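PDB 2QJ8: Mlr6093 protein from Mesorhizobium loti, which is probably a zinc-dependent hydrolase of the succinylglutamate desuccinylase/aspartoacylase family, acting on ester bonds or on the carbon-nitrogen bonds of linear amides. Local coordinates for residues Val274-Gly285 with Ile300-Ile311; Ser171-Thr179 with Ile219-Ala230. All coordinates share one frame; numbering follows the deposited sequence.

Contact 1. Residues Val274-Gly285 with Ile300-Ile311; sequences VMDEVEQGDVVG and IRAQSKSTVFAI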
loop_
_atom_site.group_PDB
_atom_site.type_symbol
_atom_site.label_atom_id
_atom_site.label_comp_id
_atom_site.label_asym_id
_atom_site.label_seq_id
_atom_site.Cartn_x
_atom_site.Cartn_y
_atom_site.Cartn_z
ATOM N N VAL A 274 9.100 11.190 -0.682
ATOM C CA VAL A 274 8.598 12.139 0.321
ATOM C C VAL A 274 9.810 12.793 1.010
ATOM O O VAL A 274 10.803 12.136 1.222
ATOM C CB VAL A 274 7.634 11.473 1.322
ATOM C CG1 VAL A 274 7.398 12.362 2.524
ATOM C CG2 VAL A 274 6.313 11.118 0.611
HETATM N N MSE A 275 9.725 14.103 1.239
HETATM C CA MSE A 275 10.776 14.959 1.834
HETATM C C MSE A 275 11.847 15.464 0.874
HETATM O O MSE A 275 12.649 16.309 1.273
HETATM C CB MSE A 275 11.427 14.367 3.111
HETATM C CG MSE A 275 10.423 13.942 4.206
HETATM SE SE MSE A 275 9.172 15.349 4.733
HETATM C CE MSE A 275 10.440 16.639 5.463
ATOM N N ASP A 276 11.865 14.994 -0.382
ATOM C CA ASP A 276 12.824 15.503 -1.344
ATOM C C ASP A 276 12.505 16.954 -1.613
ATOM O O ASP A 276 11.334 17.328 -1.698
ATOM C CB ASP A 276 12.758 14.783 -2.699
ATOM C CG ASP A 276 13.371 13.396 -2.692
ATOM O OD1 ASP A 276 13.957 12.931 -1.679
ATOM O OD2 ASP A 276 13.239 12.750 -3.749
ATOM N N GLU A 277 13.561 17.748 -1.778
ATOM C CA GLU A 277 13.467 19.158 -2.123
ATOM C C GLU A 277 13.719 19.198 -3.628
ATOM O O GLU A 277 14.812 18.816 -4.080
ATOM C CB GLU A 277 14.526 19.943 -1.337
ATOM C CG GLU A 277 14.285 19.900 0.179
ATOM C CD GLU A 277 15.286 20.708 0.988
ATOM O OE1 GLU A 277 16.433 20.903 0.514
ATOM O OE2 GLU A 277 14.917 21.137 2.114
ATOM N N VAL A 278 12.707 19.603 -4.403
ATOM C CA VAL A 278 12.804 19.647 -5.865
ATOM C C VAL A 278 12.874 21.101 -6.367
ATOM O O VAL A 278 12.368 22.011 -5.710
ATOM C CB VAL A 278 11.645 18.881 -6.530
ATOM C CG1 VAL A 278 11.602 17.414 -6.004
ATOM C CG2 VAL A 278 10.325 19.578 -6.306
ATOM N N GLU A 279 13.573 21.310 -7.482
ATOM C CA GLU A 279 13.702 22.632 -8.099
ATOM C C GLU A 279 12.550 22.827 -9.066
ATOM O O GLU A 279 11.928 21.865 -9.498
ATOM C CB GLU A 279 15.036 22.762 -8.867
ATOM C CG GLU A 279 16.307 22.583 -8.023
ATOM C CD GLU A 279 16.477 23.633 -6.918
ATOM O OE1 GLU A 279 15.901 24.740 -7.020
ATOM O OE2 GLU A 279 17.211 23.352 -5.944
ATOM N N GLN A 280 12.288 24.080 -9.406
ATOM C CA GLN A 280 11.258 24.446 -10.358
ATOM C C GLN A 280 11.592 23.756 -11.682
ATOM O O GLN A 280 12.713 23.866 -12.172
ATOM C CB GLN A 280 11.273 25.957 -10.544
ATOM C CG GLN A 280 10.217 26.510 -11.502
ATOM C CD GLN A 280 10.371 28.006 -11.735
ATOM O OE1 GLN A 280 11.357 28.621 -11.305
ATOM N NE2 GLN A 280 9.417 28.593 -12.454
ATOM N N GLY A 281 10.628 23.037 -12.244
ATOM C CA GLY A 281 10.833 22.287 -13.477
ATOM C C GLY A 281 11.317 20.847 -13.336
ATOM O O GLY A 281 11.374 20.160 -14.329
ATOM N N ASP A 282 11.678 20.379 -12.136
ATOM C CA ASP A 282 12.120 18.985 -11.969
ATOM C C ASP A 282 10.998 18.008 -12.255
ATOM O O ASP A 282 9.841 18.267 -11.900
ATOM C CB ASP A 282 12.616 18.700 -10.539
ATOM C CG ASP A 282 14.014 19.210 -10.271
ATOM O OD1 ASP A 282 14.663 19.768 -11.169
ATOM O OD2 ASP A 282 14.477 19.040 -9.125
ATOM N N VAL A 283 11.351 16.884 -12.882
ATOM C CA VAL A 283 10.389 15.817 -13.158
ATOM C C VAL A 283 10.093 15.127 -11.819
ATOM O O VAL A 283 11.008 14.611 -11.160
ATOM C CB VAL A 283 10.934 14.810 -14.190
ATOM C CG1 VAL A 283 9.967 13.632 -14.391
ATOM C CG2 VAL A 283 11.222 15.524 -15.529
ATOM N N VAL A 284 8.827 15.180 -11.416
ATOM C CA VAL A 284 8.355 14.578 -10.179
ATOM C C VAL A 284 7.857 13.154 -10.472
ATOM O O VAL A 284 7.980 12.287 -9.632
ATOM C CB VAL A 284 7.314 15.511 -9.467
ATOM C CG1 VAL A 284 6.554 14.785 -8.374
ATOM C CG2 VAL A 284 8.042 16.748 -8.916
ATOM N N GLY A 285 7.330 12.928 -11.671
ATOM C CA GLY A 285 6.906 11.623 -12.107
ATOM C C GLY A 285 6.736 11.580 -13.605
ATOM O O GLY A 285 6.817 12.609 -14.286
ATOM N N ILE A 300 5.845 14.862 -15.785
ATOM C CA ILE A 300 5.007 15.687 -14.898
ATOM C C ILE A 300 6.004 16.488 -14.028
ATOM O O ILE A 300 6.693 15.916 -13.178
ATOM C CB ILE A 300 4.030 14.837 -14.044
ATOM C CG1 ILE A 300 3.139 13.945 -14.936
ATOM C CG2 ILE A 300 3.183 15.767 -13.140
ATOM C CD1 ILE A 300 2.294 12.977 -14.205
ATOM N N ARG A 301 6.087 17.803 -14.262
ATOM C CA ARG A 301 7.088 18.653 -13.616
ATOM C C ARG A 301 6.581 19.612 -12.522
ATOM O O ARG A 301 5.453 20.125 -12.593
ATOM C CB ARG A 301 7.798 19.471 -14.691
ATOM C CG ARG A 301 8.630 18.660 -15.665
ATOM C CD ARG A 301 9.099 19.502 -16.832
ATOM N NE ARG A 301 9.837 18.660 -17.774
ATOM C CZ ARG A 301 11.149 18.407 -17.749
ATOM N NH1 ARG A 301 11.955 18.915 -16.831
ATOM N NH2 ARG A 301 11.680 17.600 -18.663
ATOM N N ALA A 302 7.443 19.848 -11.528
ATOM C CA ALA A 302 7.203 20.807 -10.452
ATOM C C ALA A 302 7.121 22.242 -11.031
ATOM O O ALA A 302 7.930 22.642 -11.882
ATOM C CB ALA A 302 8.320 20.737 -9.412
ATOM N N GLN A 303 6.132 22.996 -10.573
ATOM C CA GLN A 303 5.939 24.382 -10.999
ATOM C C GLN A 303 6.728 25.390 -10.165
ATOM O O GLN A 303 6.740 26.570 -10.501
ATOM C CB GLN A 303 4.463 24.743 -11.002
ATOM C CG GLN A 303 3.667 23.890 -11.959
ATOM C CD GLN A 303 2.215 24.296 -12.053
ATOM O OE1 GLN A 303 1.878 25.481 -12.102
ATOM N NE2 GLN A 303 1.348 23.305 -12.120
ATOM N N SER A 304 7.365 24.945 -9.082
ATOM C CA SER A 304 8.189 25.813 -8.255
ATOM C C SER A 304 9.094 24.976 -7.376
ATOM O O SER A 304 8.893 23.762 -7.226
ATOM C CB SER A 304 7.335 26.724 -7.344
ATOM O OG SER A 304 6.875 26.022 -6.210
ATOM N N LYS A 305 10.080 25.644 -6.781
ATOM C CA LYS A 305 10.987 24.997 -5.857
ATOM C C LYS A 305 10.115 24.651 -4.671
ATOM O O LYS A 305 9.409 25.511 -4.166
ATOM C CB LYS A 305 12.139 25.928 -5.448
ATOM C CG LYS A 305 13.135 25.269 -4.529
ATOM C CD LYS A 305 14.263 26.175 -4.167
ATOM C CE LYS A 305 15.203 25.475 -3.205
ATOM N NZ LYS A 305 15.843 24.267 -3.802
ATOM N N SER A 306 10.123 23.385 -4.269
ATOM C CA SER A 306 9.253 22.911 -3.215
ATOM C C SER A 306 9.738 21.586 -2.645
ATOM O O SER A 306 10.737 21.028 -3.129
ATOM C CB SER A 306 7.835 22.765 -3.794
ATOM O OG SER A 306 7.897 22.181 -5.090
ATOM N N THR A 307 9.057 21.126 -1.584
ATOM C CA THR A 307 9.332 19.840 -0.939
ATOM C C THR A 307 8.240 18.872 -1.301
ATOM O O THR A 307 7.091 19.262 -1.438
ATOM C CB THR A 307 9.426 19.985 0.608
ATOM O OG1 THR A 307 10.494 20.891 0.916
ATOM C CG2 THR A 307 9.724 18.666 1.288
ATOM N N VAL A 308 8.591 17.611 -1.482
ATOM C CA VAL A 308 7.590 16.571 -1.744
ATOM C C VAL A 308 6.915 16.193 -0.438
ATOM O O VAL A 308 7.544 15.633 0.445
ATOM C CB VAL A 308 8.157 15.303 -2.401
ATOM C CG1 VAL A 308 7.017 14.270 -2.606
ATOM C CG2 VAL A 308 8.848 15.647 -3.743
ATOM N N PHE A 309 5.635 16.523 -0.329
ATOM C CA PHE A 309 4.863 16.202 0.850
ATOM C C PHE A 309 4.234 14.843 0.650
ATOM O O PHE A 309 4.278 14.034 1.544
ATOM C CB PHE A 309 3.795 17.259 1.140
ATOM C CG PHE A 309 2.769 16.800 2.152
ATOM C CD1 PHE A 309 3.074 16.809 3.502
ATOM C CD2 PHE A 309 1.520 16.312 1.749
ATOM C CE1 PHE A 309 2.155 16.385 4.427
ATOM C CE2 PHE A 309 0.603 15.855 2.688
ATOM C CZ PHE A 309 0.927 15.906 4.032
ATOM N N ALA A 310 3.638 14.611 -0.528
ATOM C CA ALA A 310 3.009 13.348 -0.836
ATOM C C ALA A 310 3.185 13.028 -2.308
ATOM O O ALA A 310 3.234 13.938 -3.139
ATOM C CB ALA A 310 1.509 13.397 -0.464
ATOM N N ILE A 311 3.285 11.740 -2.623
ATOM C CA ILE A 311 3.449 11.280 -4.006
ATOM C C ILE A 311 2.854 9.880 -4.142
ATOM O O ILE A 311 2.979 9.073 -3.225
ATOM C CB ILE A 311 4.928 11.344 -4.470
ATOM C CG1 ILE A 311 5.002 11.138 -6.007
ATOM C CG2 ILE A 311 5.814 10.368 -3.655
ATOM C CD1 ILE A 311 6.300 11.419 -6.616
HETATM O O HOH W 1 11.793 20.728 3.046
HETATM O O HOH W 2 13.629 22.694 -2.863
#

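Contact 2. Residues Ser171-Thr179 with Ile219-Ala230; sequences SKAFKLPVT and IYEAGVRNGLIA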
loop_
_atom_site.group_PDB
_atom_site.type_symbol
_atom_site.label_atom_id
_atom_site.label_comp_id
_atom_site.label_asym_id
_atom_site.label_seq_id
_atom_site.Cartn_x
_atom_site.Cartn_y
_atom_site.Cartn_z
ATOM N N SER A 171 -1.389 21.584 16.970
ATOM C CA SER A 171 -0.859 20.721 15.914
ATOM C C SER A 171 0.670 20.763 15.811
ATOM O O SER A 171 1.305 19.729 15.733
ATOM C CB SER A 171 -1.483 21.097 14.578
ATOM O OG SER A 171 -2.884 20.857 14.592
ATOM N N LYS A 172 1.241 21.958 15.828
ATOM C CA LYS A 172 2.690 22.149 15.800
ATOM C C LYS A 172 3.409 21.542 17.008
ATOM O O LYS A 172 4.529 21.049 16.862
ATOM C CB LYS A 172 3.036 23.645 15.686
ATOM C CG LYS A 172 2.743 24.241 14.304
ATOM C CD LYS A 172 2.999 25.761 14.292
ATOM C CE LYS A 172 2.758 26.363 12.908
ATOM N NZ LYS A 172 2.854 27.866 12.888
ATOM N N ALA A 173 2.749 21.582 18.176
ATOM C CA ALA A 173 3.230 20.970 19.419
ATOM C C ALA A 173 3.372 19.422 19.370
ATOM O O ALA A 173 3.977 18.862 20.269
ATOM C CB ALA A 173 2.335 21.380 20.624
ATOM N N PHE A 174 2.817 18.754 18.350
ATOM C CA PHE A 174 3.016 17.308 18.136
ATOM C C PHE A 174 4.461 17.047 17.674
ATOM O O PHE A 174 4.946 15.929 17.817
ATOM C CB PHE A 174 2.073 16.719 17.076
ATOM C CG PHE A 174 0.666 16.440 17.554
ATOM C CD1 PHE A 174 -0.141 17.450 18.052
ATOM C CD2 PHE A 174 0.122 15.188 17.429
ATOM C CE1 PHE A 174 -1.436 17.203 18.442
ATOM C CE2 PHE A 174 -1.192 14.936 17.836
ATOM C CZ PHE A 174 -1.953 15.956 18.362
ATOM N N LYS A 175 5.137 18.077 17.139
ATOM C CA LYS A 175 6.489 17.987 16.634
ATOM C C LYS A 175 6.683 16.913 15.545
ATOM O O LYS A 175 7.698 16.237 15.513
ATOM C CB LYS A 175 7.495 17.820 17.783
ATOM C CG LYS A 175 7.270 18.773 18.935
ATOM C CD LYS A 175 8.478 18.855 19.855
ATOM C CE LYS A 175 8.162 19.622 21.145
ATOM N NZ LYS A 175 7.306 20.852 20.958
ATOM N N LEU A 176 5.689 16.733 14.676
ATOM C CA LEU A 176 5.824 15.830 13.545
ATOM C C LEU A 176 6.725 16.507 12.481
ATOM O O LEU A 176 6.942 17.740 12.533
ATOM C CB LEU A 176 4.453 15.507 12.943
ATOM C CG LEU A 176 3.562 14.617 13.790
ATOM C CD1 LEU A 176 2.089 14.661 13.274
ATOM C CD2 LEU A 176 4.092 13.176 13.853
ATOM N N PRO A 177 7.319 15.711 11.565
ATOM C CA PRO A 177 8.143 16.244 10.471
ATOM C C PRO A 177 7.571 17.444 9.715
ATOM O O PRO A 177 8.315 18.382 9.434
ATOM C CB PRO A 177 8.276 15.041 9.544
ATOM C CG PRO A 177 8.328 13.917 10.461
ATOM C CD PRO A 177 7.382 14.235 11.588
ATOM N N VAL A 178 6.266 17.423 9.436
ATOM C CA VAL A 178 5.583 18.495 8.720
ATOM C C VAL A 178 4.237 18.883 9.307
ATOM O O VAL A 178 3.438 18.015 9.651
ATOM C CB VAL A 178 5.278 18.045 7.259
ATOM C CG1 VAL A 178 4.460 19.110 6.489
ATOM C CG2 VAL A 178 6.584 17.680 6.515
ATOM N N THR A 179 3.975 20.179 9.437
ATOM C CA THR A 179 2.604 20.636 9.682
ATOM C C THR A 179 2.262 21.308 8.352
ATOM O O THR A 179 2.954 22.224 7.947
ATOM C CB THR A 179 2.432 21.596 10.893
ATOM O OG1 THR A 179 2.862 20.933 12.085
ATOM C CG2 THR A 179 0.941 22.014 11.037
ATOM N N ILE A 219 7.654 7.430 14.892
ATOM C CA ILE A 219 7.504 8.877 14.682
ATOM C C ILE A 219 6.104 9.330 15.130
ATOM O O ILE A 219 5.972 10.297 15.907
ATOM C CB ILE A 219 7.727 9.265 13.196
ATOM C CG1 ILE A 219 9.171 9.000 12.766
ATOM C CG2 ILE A 219 7.342 10.751 12.927
ATOM C CD1 ILE A 219 10.225 9.753 13.564
ATOM N N TYR A 220 5.085 8.604 14.666
ATOM C CA TYR A 220 3.684 8.868 15.014
ATOM C C TYR A 220 3.404 8.715 16.485
ATOM O O TYR A 220 2.673 9.539 17.054
ATOM C CB TYR A 220 2.749 7.957 14.250
ATOM C CG TYR A 220 2.602 8.314 12.789
ATOM C CD1 TYR A 220 1.764 9.376 12.400
ATOM C CD2 TYR A 220 3.268 7.580 11.791
ATOM C CE1 TYR A 220 1.596 9.712 11.076
ATOM C CE2 TYR A 220 3.099 7.899 10.442
ATOM C CZ TYR A 220 2.253 8.970 10.091
ATOM O OH TYR A 220 2.068 9.304 8.762
ATOM N N GLU A 221 3.953 7.650 17.089
ATOM C CA GLU A 221 3.878 7.432 18.542
ATOM C C GLU A 221 4.406 8.602 19.336
ATOM O O GLU A 221 3.765 9.038 20.291
ATOM C CB GLU A 221 4.738 6.249 18.994
ATOM C CG GLU A 221 4.057 4.954 19.165
ATOM C CD GLU A 221 5.017 3.868 19.698
ATOM O OE1 GLU A 221 6.215 4.119 19.952
ATOM O OE2 GLU A 221 4.564 2.740 19.876
ATOM N N ALA A 222 5.617 9.045 18.986
ATOM C CA ALA A 222 6.263 10.157 19.686
ATOM C C ALA A 222 5.472 11.459 19.467
ATOM O O ALA A 222 5.344 12.270 20.395
ATOM C CB ALA A 222 7.723 10.321 19.237
ATOM N N GLY A 223 4.973 11.631 18.239
ATOM C CA GLY A 223 4.169 12.756 17.835
ATOM C C GLY A 223 2.904 12.863 18.650
ATOM O O GLY A 223 2.613 13.910 19.204
ATOM N N VAL A 224 2.154 11.770 18.720
ATOM C CA VAL A 224 0.899 11.754 19.472
ATOM C C VAL A 224 1.123 11.938 20.970
ATOM O O VAL A 224 0.334 12.617 21.616
ATOM C CB VAL A 224 0.054 10.537 19.112
ATOM C CG1 VAL A 224 -1.157 10.404 20.050
ATOM C CG2 VAL A 224 -0.375 10.674 17.644
ATOM N N ARG A 225 2.226 11.409 21.506
ATOM C CA ARG A 225 2.600 11.654 22.901
ATOM C C ARG A 225 2.886 13.140 23.161
ATOM O O ARG A 225 2.461 13.674 24.176
ATOM C CB ARG A 225 3.815 10.820 23.307
ATOM C CG ARG A 225 4.283 11.105 24.745
ATOM C CD ARG A 225 5.473 10.292 25.157
ATOM N NE ARG A 225 6.099 10.849 26.368
ATOM C CZ ARG A 225 7.003 11.838 26.420
ATOM N NH1 ARG A 225 7.456 12.452 25.320
ATOM N NH2 ARG A 225 7.472 12.233 27.612
ATOM N N ASN A 226 3.643 13.787 22.268
ATOM C CA ASN A 226 3.903 15.231 22.365
ATOM C C ASN A 226 2.574 16.022 22.339
ATOM O O ASN A 226 2.387 16.970 23.116
ATOM C CB ASN A 226 4.816 15.730 21.227
ATOM C CG ASN A 226 6.220 15.128 21.247
ATOM O OD1 ASN A 226 6.724 14.741 22.281
ATOM N ND2 ASN A 226 6.850 15.044 20.076
ATOM N N GLY A 227 1.659 15.589 21.469
ATOM C CA GLY A 227 0.337 16.200 21.348
ATOM C C GLY A 227 -0.436 16.096 22.636
ATOM O O GLY A 227 -1.014 17.084 23.078
ATOM N N LEU A 228 -0.413 14.905 23.250
ATOM C CA LEU A 228 -1.088 14.658 24.539
ATOM C C LEU A 228 -0.527 15.483 25.679
ATOM O O LEU A 228 -1.278 15.954 26.522
ATOM C CB LEU A 228 -1.048 13.182 24.900
ATOM C CG LEU A 228 -1.858 12.284 23.997
ATOM C CD1 LEU A 228 -1.517 10.863 24.335
ATOM C CD2 LEU A 228 -3.336 12.581 24.140
ATOM N N ILE A 229 0.794 15.644 25.687
ATOM C CA ILE A 229 1.477 16.511 26.623
ATOM C C ILE A 229 1.009 17.951 26.411
ATOM O O ILE A 229 0.561 18.595 27.352
ATOM C CB ILE A 229 3.014 16.423 26.476
ATOM C CG1 ILE A 229 3.525 15.060 26.943
ATOM C CG2 ILE A 229 3.708 17.519 27.299
ATOM C CD1 ILE A 229 4.964 14.786 26.534
ATOM N N ALA A 230 1.036 18.425 25.167
ATOM C CA ALA A 230 0.559 19.773 24.829
ATOM C C ALA A 230 -0.913 20.024 25.229
ATOM O O ALA A 230 -1.306 21.146 25.489
ATOM C CB ALA A 230 0.751 20.039 23.328
#

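Contact 1. Residues Val274-Gly285 with Ile300-Ile311
I300 meets the chain 274-285 through its backbone: its N donates to G285 O, while I300 O takes the N-H of V284, N to O 2.9 Å, and, weakly, that of G285. Two residues facing one identify a classic beta bulge, and V284, one of the two, points CG2 at A302 CB and CG1 at I311 CD1. R301 runs extended from CG to NE, which carries its guanidinium over V283. CG2 of V283 sits 3.6 Å above the centre of one face of the R301 guanidinium, and R301 NH1 donates in the guanidinium plane to G281 O, 2.9 Å away. A302 is held at both backbone ends, its N by D282 O and its O by G281 N, and A302 CB packs on V278 CG2 at 3.9 Å. With these bonds the ladder of the antiparallel hairpin of strands 283-288 and 298-301 runs on past its open end to the type II turn E279-D282, which leads from strand 277-278 into 283-288; within that turn G281 takes a positive phi of 90°. The E279 N-H is tied to D282 OD2 from above the carboxylate plane. S304 then gives its O to the hydroxyl of S306. K305 stretches alongside E279 until chi4 bends, and K305 NZ forms a salt bridge with E279 OE2 at 2.7 Å, 42° out of the carboxylate plane; a water joins the same NZ to V278 O. S306 and V278 form an antiparallel hydrogen-bonded pair, with V278 N to S306 O at 2.7 Å. T307, opposite E277 in a non-hydrogen-bonded pair, lies side by side with it and brings CG2 near D276 O. V308 exchanges backbone bonds with M275 N and D276 O, and V308 CG2 lies 4.0 Å from V278 CG1.

Contact 2. Residues Ser171-Thr179 with Ile219-Ala230
F174 lays one face of its ring over the backbone of G227, whose CA stands 3.5 Å from the ring centroid and 13° off the ring normal, a CH-pi contact. G223 and G227, one helical turn apart, present bare backbone, so that L176 CD2 comes to 4.0 Å from G223 CA and the ring rests directly on G227 CA. F174 CE2 lies 4.3 Å from V224 CG2. This loop links helix 161-172 to strand 178-182 within the catalytic domain, and it leans on helix 218-230 from the type I turn K172-K175 onward, where K175 takes positive phi. F174 O accepts from N226 ND2 at 3.1 Å, with a 163° angle at hydrogen and the donor 53° above the carbonyl plane, and is also met by G223 CA in a CA-H...O contact at 3.3 Å. The K175 and N226 side chains cross at about a right angle, K175 CB near N226 ND2. At one end of the helix segment the methyls of A173 and A230 meet tightly, CB to CB 3.4 Å; at the other, P177 CD rests on I219 CG2 at 3.7 Å.

Overall arrangement
The two contacts follow one another in series: contact 2 closes at residue 230, well before contact 1 opens at 274. Their centres lie about 25 Å apart, with contact 1 about 23 Å and contact 2 about 14 Å from the centre of the chain. They nevertheless touch at V178, which begins strand 178-182: V178 CG2 is 3.9 Å from SE of the selenomethionine M275, and V178 CG1 is 4.0 Å from CD1 of F309. Strand pairing links 178-182, at the end of the loop of contact 2, through 250-261 and 322-329 to 306-312 of contact 1; helix 218-230 is joined to it by packing on that loop.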